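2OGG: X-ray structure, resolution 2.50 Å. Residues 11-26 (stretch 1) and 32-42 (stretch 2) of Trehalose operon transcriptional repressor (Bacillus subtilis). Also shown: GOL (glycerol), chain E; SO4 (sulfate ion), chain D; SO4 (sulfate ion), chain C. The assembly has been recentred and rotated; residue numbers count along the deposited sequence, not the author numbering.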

ATOM      1  N   THR A  11      -4.848  29.194  -4.770  1.00 44.81           N
ATOM      2  CA  THR A  11      -4.111  28.865  -3.555  1.00 41.07           C
ATOM      3  C   THR A  11      -3.499  30.147  -2.985  1.00 44.58           C
ATOM      4  O   THR A  11      -2.635  30.765  -3.609  1.00 46.07           O
ATOM      5  CB  THR A  11      -2.955  27.860  -3.890  1.00 40.61           C
ATOM      6  OG1 THR A  11      -3.504  26.556  -4.081  1.00 41.19           O
ATOM      7  CG2 THR A  11      -1.897  27.797  -2.771  1.00 32.83           C
ATOM      8  N   THR A  12      -3.769  30.402  -1.715  1.00 46.14           N
ATOM      9  CA  THR A  12      -3.342  31.623  -1.069  1.00 44.22           C
ATOM     10  C   THR A  12      -2.415  31.294   0.080  1.00 47.15           C
ATOM     11  O   THR A  12      -2.816  30.604   1.022  1.00 51.20           O
ATOM     12  CB  THR A  12      -4.521  32.323  -0.474  1.00 42.88           C
ATOM     13  OG1 THR A  12      -5.520  32.493  -1.483  1.00 52.44           O
ATOM     14  CG2 THR A  12      -4.106  33.663   0.133  1.00 42.72           C
ATOM     15  N   VAL A  13      -1.236  31.916   0.076  1.00 47.26           N
ATOM     16  CA  VAL A  13      -0.236  31.714   1.115  1.00 44.19           C
ATOM     17  C   VAL A  13      -0.439  32.741   2.210  1.00 41.88           C
ATOM     18  O   VAL A  13      -0.229  33.927   1.995  1.00 39.92           O
ATOM     19  CB  VAL A  13       1.169  31.860   0.545  1.00 42.55           C
ATOM     20  CG1 VAL A  13       2.199  31.810   1.637  1.00 41.17           C
ATOM     21  CG2 VAL A  13       1.409  30.769  -0.482  1.00 45.27           C
ATOM     22  N   HIS A  14      -0.841  32.283   3.394  1.00 42.31           N
ATOM     23  CA  HIS A  14      -1.153  33.205   4.488  1.00 41.22           C
ATOM     24  C   HIS A  14       0.054  33.467   5.340  1.00 39.51           C
ATOM     25  O   HIS A  14       0.383  34.601   5.568  1.00 43.06           O
ATOM     26  CB  HIS A  14      -2.314  32.700   5.343  1.00 38.35           C
ATOM     27  CG  HIS A  14      -3.611  32.636   4.603  1.00 42.73           C
ATOM     28  ND1 HIS A  14      -4.427  33.738   4.431  1.00 46.35           N
ATOM     29  CD2 HIS A  14      -4.189  31.627   3.907  1.00 41.41           C
ATOM     30  CE1 HIS A  14      -5.463  33.399   3.686  1.00 46.74           C
ATOM     31  NE2 HIS A  14      -5.298  32.148   3.286  1.00 51.79           N
ATOM     32  N   LYS A  15       0.676  32.421   5.870  1.00 40.38           N
ATOM     33  CA  LYS A  15       1.954  32.583   6.576  1.00 37.86           C
ATOM     34  C   LYS A  15       3.003  31.816   5.798  1.00 37.53           C
ATOM     35  O   LYS A  15       2.748  30.706   5.353  1.00 40.43           O
ATOM     36  CB  LYS A  15       1.900  31.984   7.979  1.00 35.01           C
ATOM     37  CG  LYS A  15       0.894  32.597   8.896  1.00 37.09           C
ATOM     38  CD  LYS A  15       1.195  32.207  10.323  1.00 50.08           C
ATOM     39  CE  LYS A  15       0.694  33.258  11.294  1.00 57.59           C
ATOM     40  NZ  LYS A  15       1.079  32.910  12.682  1.00 57.67           N
ATOM     41  N   PHE A  16       4.237  32.267   5.902  1.00 35.64           N
ATOM     42  CA  PHE A  16       5.349  31.574   5.291  1.00 33.93           C
ATOM     43  C   PHE A  16       6.585  32.166   5.923  1.00 36.44           C
ATOM     44  O   PHE A  16       6.700  33.399   6.073  1.00 37.34           O
ATOM     45  CB  PHE A  16       5.339  31.812   3.791  1.00 33.36           C
ATOM     46  CG  PHE A  16       6.616  31.447   3.101  1.00 42.89           C
ATOM     47  CD1 PHE A  16       6.962  30.129   2.915  1.00 59.79           C
ATOM     48  CD2 PHE A  16       7.317  32.394   2.399  1.00 54.19           C
ATOM     49  CE1 PHE A  16       8.063  29.784   2.150  1.00 59.73           C
ATOM     50  CE2 PHE A  16       8.398  32.038   1.608  1.00 53.70           C
ATOM     51  CZ  PHE A  16       8.747  30.735   1.468  1.00 45.76           C
ATOM     52  N   GLY A  17       7.449  31.302   6.436  1.00 35.98           N
ATOM     53  CA  GLY A  17       8.570  31.793   7.247  1.00 35.86           C
ATOM     54  C   GLY A  17       9.470  30.686   7.714  1.00 34.66           C
ATOM     55  O   GLY A  17       9.198  29.522   7.421  1.00 36.59           O
ATOM     56  N   LEU A  18      10.675  31.087   8.119  1.00 36.05           N
ATOM     57  CA  LEU A  18      11.738  30.175   8.543  1.00 36.37           C
ATOM     58  C   LEU A  18      12.158  30.632   9.958  1.00 42.12           C
ATOM     59  O   LEU A  18      12.742  31.704  10.138  1.00 40.85           O
ATOM     60  CB  LEU A  18      12.927  30.271   7.583  1.00 31.43           C
ATOM     61  CG  LEU A  18      14.174  29.430   7.919  1.00 43.19           C
ATOM     62  CD1 LEU A  18      13.856  27.945   7.862  1.00 42.08           C
ATOM     63  CD2 LEU A  18      15.371  29.735   7.004  1.00 33.03           C
ATOM     64  N   GLU A  19      11.835  29.820  10.957  1.00 43.14           N
ATOM     65  CA  GLU A  19      12.076  30.167  12.340  1.00 43.23           C
ATOM     66  C   GLU A  19      12.366  28.888  13.084  1.00 45.09           C
ATOM     67  O   GLU A  19      12.075  27.806  12.572  1.00 47.16           O
ATOM     68  CB  GLU A  19      10.798  30.780  12.914  1.00 46.22           C
ATOM     69  CG  GLU A  19      10.569  32.237  12.558  1.00 47.29           C
ATOM     70  CD  GLU A  19       9.212  32.716  13.029  0.50 50.41           C
ATOM     71  OE1 GLU A  19       8.204  32.091  12.618  0.50 33.64           O
ATOM     72  OE2 GLU A  19       9.170  33.649  13.875  0.50 42.94           O
ATOM     73  N   PRO A  20      12.835  28.999  14.342  1.00 46.06           N
ATOM     74  CA  PRO A  20      12.823  27.826  15.234  1.00 45.17           C
ATOM     75  C   PRO A  20      11.365  27.344  15.471  1.00 45.83           C
ATOM     76  O   PRO A  20      10.442  28.152  15.503  1.00 49.30           O
ATOM     77  CB  PRO A  20      13.403  28.382  16.552  1.00 44.99           C
ATOM     78  CG  PRO A  20      14.037  29.703  16.196  1.00 42.25           C
ATOM     79  CD  PRO A  20      13.214  30.229  15.056  1.00 45.01           C
ATOM     80  N   PRO A  21      11.177  26.059  15.776  1.00 42.83           N
ATOM     81  CA  PRO A  21       9.836  25.515  16.019  1.00 41.07           C
ATOM     82  C   PRO A  21       9.105  25.953  17.320  1.00 38.79           C
ATOM     83  O   PRO A  21       9.726  26.075  18.380  1.00 42.04           O
ATOM     84  CB  PRO A  21      10.073  24.009  16.015  1.00 35.70           C
ATOM     85  CG  PRO A  21      11.476  23.868  16.450  1.00 44.82           C
ATOM     86  CD  PRO A  21      12.229  25.041  15.913  1.00 42.00           C
ATOM     87  N   SER A  22       7.781  26.116  17.234  1.00 35.95           N
ATOM     88  CA  SER A  22       6.952  26.323  18.426  1.00 38.98           C
ATOM     89  C   SER A  22       6.959  25.010  19.196  1.00 39.89           C
ATOM     90  O   SER A  22       7.488  24.000  18.707  1.00 37.28           O
ATOM     91  CB  SER A  22       5.511  26.699  18.047  1.00 35.32           C
ATOM     92  OG  SER A  22       4.872  25.642  17.346  1.00 36.84           O
ATOM     93  N   GLU A  23       6.355  24.993  20.377  1.00 39.16           N
ATOM     94  CA  GLU A  23       6.388  23.767  21.144  1.00 43.27           C
ATOM     95  C   GLU A  23       5.539  22.662  20.527  1.00 42.44           C
ATOM     96  O   GLU A  23       5.869  21.481  20.647  1.00 41.63           O
ATOM     97  CB  GLU A  23       6.067  24.007  22.614  1.00 44.19           C
ATOM     98  CG  GLU A  23       7.085  24.914  23.287  1.00 54.87           C
ATOM     99  CD  GLU A  23       6.771  25.192  24.746  1.00 66.23           C
ATOM    100  OE1 GLU A  23       5.596  25.489  25.072  1.00 68.53           O
ATOM    101  OE2 GLU A  23       7.722  25.177  25.555  1.00 70.07           O
ATOM    102  N   LEU A  24       4.480  23.040  19.818  1.00 43.12           N
ATOM    103  CA  LEU A  24       3.677  22.041  19.131  1.00 44.62           C
ATOM    104  C   LEU A  24       4.451  21.398  17.969  1.00 44.30           C
ATOM    105  O   LEU A  24       4.432  20.176  17.831  1.00 45.09           O
ATOM    106  CB  LEU A  24       2.328  22.596  18.667  1.00 45.78           C
ATOM    107  CG  LEU A  24       1.546  21.699  17.680  1.00 56.20           C
ATOM    108  CD1 LEU A  24       1.006  20.388  18.312  1.00 51.38           C
ATOM    109  CD2 LEU A  24       0.424  22.469  16.969  1.00 58.83           C
ATOM    110  N   ILE A  25       5.231  22.187  17.229  1.00 40.71           N
ATOM    111  CA  ILE A  25       5.983  21.619  16.119  1.00 43.54           C
ATOM    112  C   ILE A  25       7.204  20.847  16.586  1.00 44.36           C
ATOM    113  O   ILE A  25       7.582  19.855  15.968  1.00 44.99           O
ATOM    114  CB  ILE A  25       6.364  22.643  15.042  1.00 44.09           C
ATOM    115  CG1 ILE A  25       5.104  23.199  14.375  1.00 50.21           C
ATOM    116  CG2 ILE A  25       7.233  22.001  14.001  1.00 44.64           C
ATOM    117  CD1 ILE A  25       4.091  22.124  13.948  1.00 54.04           C
ATOM    118  N   GLN A  26       7.783  21.244  17.713  1.00 42.93           N
ATOM    119  CA  GLN A  26       8.762  20.372  18.347  1.00 44.64           C
ATOM    120  C   GLN A  26       8.210  18.935  18.549  1.00 43.73           C
ATOM    121  O   GLN A  26       8.843  17.961  18.149  1.00 41.24           O
ATOM    122  CB  GLN A  26       9.280  20.977  19.652  1.00 41.30           C
ATOM    123  CG  GLN A  26      10.286  22.089  19.422  1.00 43.14           C
ATOM    124  CD  GLN A  26      10.440  23.001  20.636  1.00 53.68           C
ATOM    125  OE1 GLN A  26      10.863  22.567  21.709  1.00 52.86           O
ATOM    126  NE2 GLN A  26      10.077  24.273  20.471  1.00 43.15           N
ATOM    127  N   ASN A  32      14.254  20.023  17.477  1.00 45.43           N
ATOM    128  CA  ASN A  32      14.802  20.769  18.624  1.00 44.06           C
ATOM    129  C   ASN A  32      14.648  22.293  18.500  1.00 44.62           C
ATOM    130  O   ASN A  32      14.396  22.851  17.409  1.00 38.50           O
ATOM    131  CB  ASN A  32      16.306  20.506  18.787  1.00 45.51           C
ATOM    132  CG  ASN A  32      16.660  19.034  18.796  1.00 52.65           C
ATOM    133  OD1 ASN A  32      15.985  18.218  19.429  1.00 53.99           O
ATOM    134  ND2 ASN A  32      17.818  18.715  18.226  1.00 55.88           N
ATOM    135  N   LEU A  33      15.016  22.953  19.595  1.00 44.95           N
ATOM    136  CA  LEU A  33      15.218  24.384  19.639  1.00 45.87           C
ATOM    137  C   LEU A  33      16.048  24.986  18.507  1.00 47.98           C
ATOM    138  O   LEU A  33      15.677  25.984  17.898  1.00 51.71           O
ATOM    139  CB  LEU A  33      13.938  25.135  19.933  1.00 48.80           C
ATOM    140  CG  LEU A  33      14.029  26.397  20.782  1.00 47.99           C
ATOM    141  CD1 LEU A  33      12.786  27.243  20.511  1.00 54.76           C
ATOM    142  CD2 LEU A  33      14.134  26.015  22.260  1.00 56.65           C
ATOM    143  N   ASP A  34      17.148  24.327  18.175  1.00 48.25           N
ATOM    144  CA  ASP A  34      18.110  24.896  17.251  1.00 49.43           C
ATOM    145  C   ASP A  34      18.017  24.262  15.866  1.00 47.97           C
ATOM    146  O   ASP A  34      19.039  23.921  15.260  1.00 50.10           O
ATOM    147  CB  ASP A  34      19.521  24.742  17.823  1.00 53.41           C
ATOM    148  CG  ASP A  34      19.696  23.445  18.598  1.00 61.26           C
ATOM    149  OD1 ASP A  34      20.448  22.569  18.116  1.00 68.12           O
ATOM    150  OD2 ASP A  34      19.031  23.275  19.650  1.00 66.66           O
ATOM    151  N   ASP A  35      16.794  23.935  15.465  1.00 41.71           N
ATOM    152  CA  ASP A  35      16.533  23.422  14.139  1.00 40.06           C
ATOM    153  C   ASP A  35      15.739  24.499  13.428  1.00 41.33           C
ATOM    154  O   ASP A  35      14.847  25.094  14.018  1.00 43.03           O
ATOM    155  CB  ASP A  35      15.679  22.155  14.218  1.00 37.88           C
ATOM    156  CG  ASP A  35      16.493  20.910  14.539  1.00 41.47           C
ATOM    157  OD1 ASP A  35      17.621  20.762  13.992  1.00 29.02           O
ATOM    158  OD2 ASP A  35      15.947  20.030  15.252  1.00 42.41           O
ATOM    159  N   ASP A  36      16.130  24.833  12.211  1.00 40.98           N
ATOM    160  CA  ASP A  36      15.406  25.830  11.443  1.00 40.21           C
ATOM    161  C   ASP A  36      14.320  25.123  10.641  1.00 41.37           C
ATOM    162  O   ASP A  36      14.599  24.198   9.874  1.00 42.89           O
ATOM    163  CB  ASP A  36      16.360  26.615  10.537  1.00 35.27           C
ATOM    164  CG  ASP A  36      17.053  27.761  11.274  1.00 44.78           C
ATOM    165  OD1 ASP A  36      16.565  28.147  12.365  1.00 53.46           O
ATOM    166  OD2 ASP A  36      18.021  28.343  10.718  1.00 47.79           O
ATOM    167  N   ILE A  37      13.083  25.552  10.844  1.00 40.08           N
ATOM    168  CA  ILE A  37      11.933  24.877  10.275  1.00 42.57           C
ATOM    169  C   ILE A  37      11.199  25.851   9.369  1.00 42.58           C
ATOM    170  O   ILE A  37      10.991  26.994   9.738  1.00 43.26           O
ATOM    171  CB  ILE A  37      10.948  24.435  11.404  1.00 44.37           C
ATOM    172  CG1 ILE A  37      11.605  23.392  12.309  1.00 44.18           C
ATOM    173  CG2 ILE A  37       9.667  23.877  10.820  1.00 37.81           C
ATOM    174  CD1 ILE A  37      12.042  22.168  11.561  1.00 43.74           C
ATOM    175  N   TRP A  38      10.819  25.401   8.180  1.00 40.83           N
ATOM    176  CA  TRP A  38      10.030  26.223   7.284  1.00 41.30           C
ATOM    177  C   TRP A  38       8.594  25.984   7.711  1.00 45.93           C
ATOM    178  O   TRP A  38       8.270  24.863   8.105  1.00 47.93           O
ATOM    179  CB  TRP A  38      10.184  25.694   5.865  1.00 40.86           C
ATOM    180  CG  TRP A  38      11.487  25.986   5.237  1.00 38.56           C
ATOM    181  CD1 TRP A  38      12.417  25.078   4.817  1.00 41.43           C
ATOM    182  CD2 TRP A  38      11.933  27.265   4.764  1.00 32.89           C
ATOM    183  NE1 TRP A  38      13.430  25.717   4.112  1.00 37.46           N
ATOM    184  CE2 TRP A  38      13.119  27.046   4.016  1.00 39.68           C
ATOM    185  CE3 TRP A  38      11.361  28.537   4.749  1.00 37.86           C
ATOM    186  CZ2 TRP A  38      13.774  28.067   3.351  1.00 41.41           C
ATOM    187  CZ3 TRP A  38      12.017  29.559   4.069  1.00 39.39           C
ATOM    188  CH2 TRP A  38      13.211  29.323   3.401  1.00 38.85           C
ATOM    189  N   GLU A  39       7.803  27.050   7.839  1.00 44.62           N
ATOM    190  CA  GLU A  39       6.365  26.903   8.047  1.00 43.77           C
ATOM    191  C   GLU A  39       5.600  27.531   6.890  1.00 44.41           C
ATOM    192  O   GLU A  39       5.870  28.668   6.516  1.00 45.52           O
ATOM    193  CB  GLU A  39       5.939  27.572   9.341  1.00 44.20           C
ATOM    194  CG  GLU A  39       4.480  28.037   9.333  1.00 49.38           C
ATOM    195  CD  GLU A  39       3.983  28.527  10.703  1.00 54.83           C
ATOM    196  OE1 GLU A  39       4.486  29.565  11.187  1.00 60.51           O
ATOM    197  OE2 GLU A  39       3.117  27.851  11.317  1.00 42.96           O
ATOM    198  N   VAL A  40       4.695  26.787   6.276  1.00 43.33           N
ATOM    199  CA  VAL A  40       3.853  27.374   5.220  1.00 42.62           C
ATOM    200  C   VAL A  40       2.385  27.105   5.541  1.00 44.93           C
ATOM    201  O   VAL A  40       1.998  25.959   5.849  1.00 43.94           O
ATOM    202  CB  VAL A  40       4.142  26.751   3.856  1.00 44.01           C
ATOM    203  CG1 VAL A  40       3.378  27.501   2.746  1.00 41.79           C
ATOM    204  CG2 VAL A  40       5.651  26.720   3.588  1.00 42.73           C
ATOM    205  N   ILE A  41       1.602  28.172   5.639  1.00 41.85           N
ATOM    206  CA  ILE A  41       0.188  28.009   5.875  1.00 41.03           C
ATOM    207  C   ILE A  41      -0.608  28.577   4.706  1.00 41.54           C
ATOM    208  O   ILE A  41      -0.513  29.769   4.381  1.00 45.71           O
ATOM    209  CB  ILE A  41      -0.221  28.614   7.217  1.00 40.53           C
ATOM    210  CG1 ILE A  41       0.375  27.801   8.370  1.00 40.40           C
ATOM    211  CG2 ILE A  41      -1.733  28.698   7.356  1.00 40.45           C
ATOM    212  CD1 ILE A  41       0.179  28.476   9.704  1.00 42.10           C
ATOM    213  N   ARG A  42      -1.410  27.724   4.086  1.00 40.27           N
ATOM    214  CA  ARG A  42      -2.148  28.096   2.872  1.00 40.71           C
ATOM    215  C   ARG A  42      -3.605  27.748   2.999  1.00 39.08           C
ATOM    216  O   ARG A  42      -3.942  26.714   3.577  1.00 44.09           O
ATOM    217  CB  ARG A  42      -1.606  27.325   1.682  1.00 34.47           C
ATOM    218  CG  ARG A  42      -0.223  27.720   1.321  1.00 47.92           C
ATOM    219  CD  ARG A  42       0.384  26.827   0.254  1.00 36.45           C
ATOM    220  NE  ARG A  42       0.693  25.481   0.730  1.00 43.55           N
ATOM    221  CZ  ARG A  42       0.930  24.462  -0.101  1.00 51.22           C
ATOM    222  NH1 ARG A  42       0.736  24.623  -1.416  1.00 36.95           N
ATOM    223  NH2 ARG A  42       1.136  23.248   0.381  1.00 36.96           N
TER
HETATM  224  C1  GOL E 304       7.662  26.391  13.898  1.00 78.85           C
HETATM  225  O1  GOL E 304       6.587  26.436  14.815  1.00 70.97           O
HETATM  226  C2  GOL E 304       7.757  27.696  13.113  1.00 81.35           C
HETATM  227  O2  GOL E 304       7.611  28.785  14.004  1.00 81.02           O
HETATM  228  C3  GOL E 304       9.093  27.768  12.362  1.00 80.59           C
HETATM  229  O3  GOL E 304       8.963  28.342  11.064  1.00 64.74           O
HETATM  230  S   SO4 D 303      19.515  24.247  10.830  1.00 73.36           S
HETATM  231  O1  SO4 D 303      18.267  23.585  11.220  1.00 81.11           O
HETATM  232  O2  SO4 D 303      20.372  23.257  10.169  1.00 65.63           O
HETATM  233  O3  SO4 D 303      19.259  25.349   9.887  1.00 77.82           O
HETATM  234  O4  SO4 D 303      20.156  24.782  12.038  1.00 69.59           O
HETATM  235  S   SO4 C 302       1.122  20.731  -2.395  1.00 54.46           S
HETATM  236  O1  SO4 C 302       1.491  19.994  -1.195  1.00 52.02           O
HETATM  237  O2  SO4 C 302       1.696  20.124  -3.580  1.00 64.05           O
HETATM  238  O3  SO4 C 302      -0.310  20.715  -2.630  1.00 51.13           O
HETATM  239  O4  SO4 C 302       1.635  22.074  -2.208  1.00 55.63           O
HETATM  240  O   HOH W   1       7.322  30.821  10.453  1.00 46.18           O

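Residues 11-19 and 37-42 form two antiparallel strands, their axes 4.6 Å apart at closest approach. Stretch 1 then turns through two prolines into a helix, while stretch 2 enters its strand from a type I beta turn, N32 to D35.

At T11, CG2 lies 3.9 Å from R42 CD. T12 O receives a CA-H...O contact from R42 CA at 3.2 Å. V13 pairs with R42 without backbone hydrogen bonds between them, and V13 CG2 packs 3.9 Å from R42 CG. The far end of R42 is held by a sulfate, with NH1 2.8 Å and NH2 2.9 Å from the same sulfate atom, O4.

A beta bulge follows. I41 O accepts from two successive amides, H14 N at 2.7 Å and K15 N at 3.3 Å. The register therefore shifts by one residue. In return, I41 N donates to K15 O at 2.8 Å, and the bond is nearly straight. The K15 side chain lies along I41, with CD 3.9 Å from I41 CD1.

F16 sits on the same sheet face as V40, L18 and W38. Its CD1 is 3.7 Å from V40 CG2. The F16 ring and the six-membered ring of W38 are nearly parallel, at 9°, but slid apart, so they barely overlap. Their centroids are 5.9 Å apart.

G17 pairs with E39 through two hydrogen bonds: G17 N to E39 O at 3.1 Å, and E39 N to G17 O at 2.9 Å. An ideal CB on G17 would have room.

L18 packs on W38 in two ways. Its CB is 3.7 Å from W38 CE3, and its CD1 stands over the indole face, 4.0 Å from the centroid of the five-membered ring.

E19 closes the ladder. E19 N donates to I37 O at 3.2 Å, and I37 N donates to E19 O at 3.0 Å. I37 O also accepts from glycerol O3 at 2.8 Å. One water donates to both E19 OE1, at 2.7 Å, and E39 OE1, at 3.2 Å, linking the two acidic side chains.

Beyond the strand, contacts are mainly by packing. P20 CB lies 4.2 Å from L33 CD1. P21 is buried, with CD 4.0 Å from I37 CG1 and CG 3.2 Å from N32 O. S22 caps the helix through a weak bond from I25 N to S22 OG, at 3.5 Å. I25 CG2 reaches I37 CG2 at 4.4 Å. Q26 NE2 donates to P21 O at 2.8 Å and lies 4.0 Å from L33 CB.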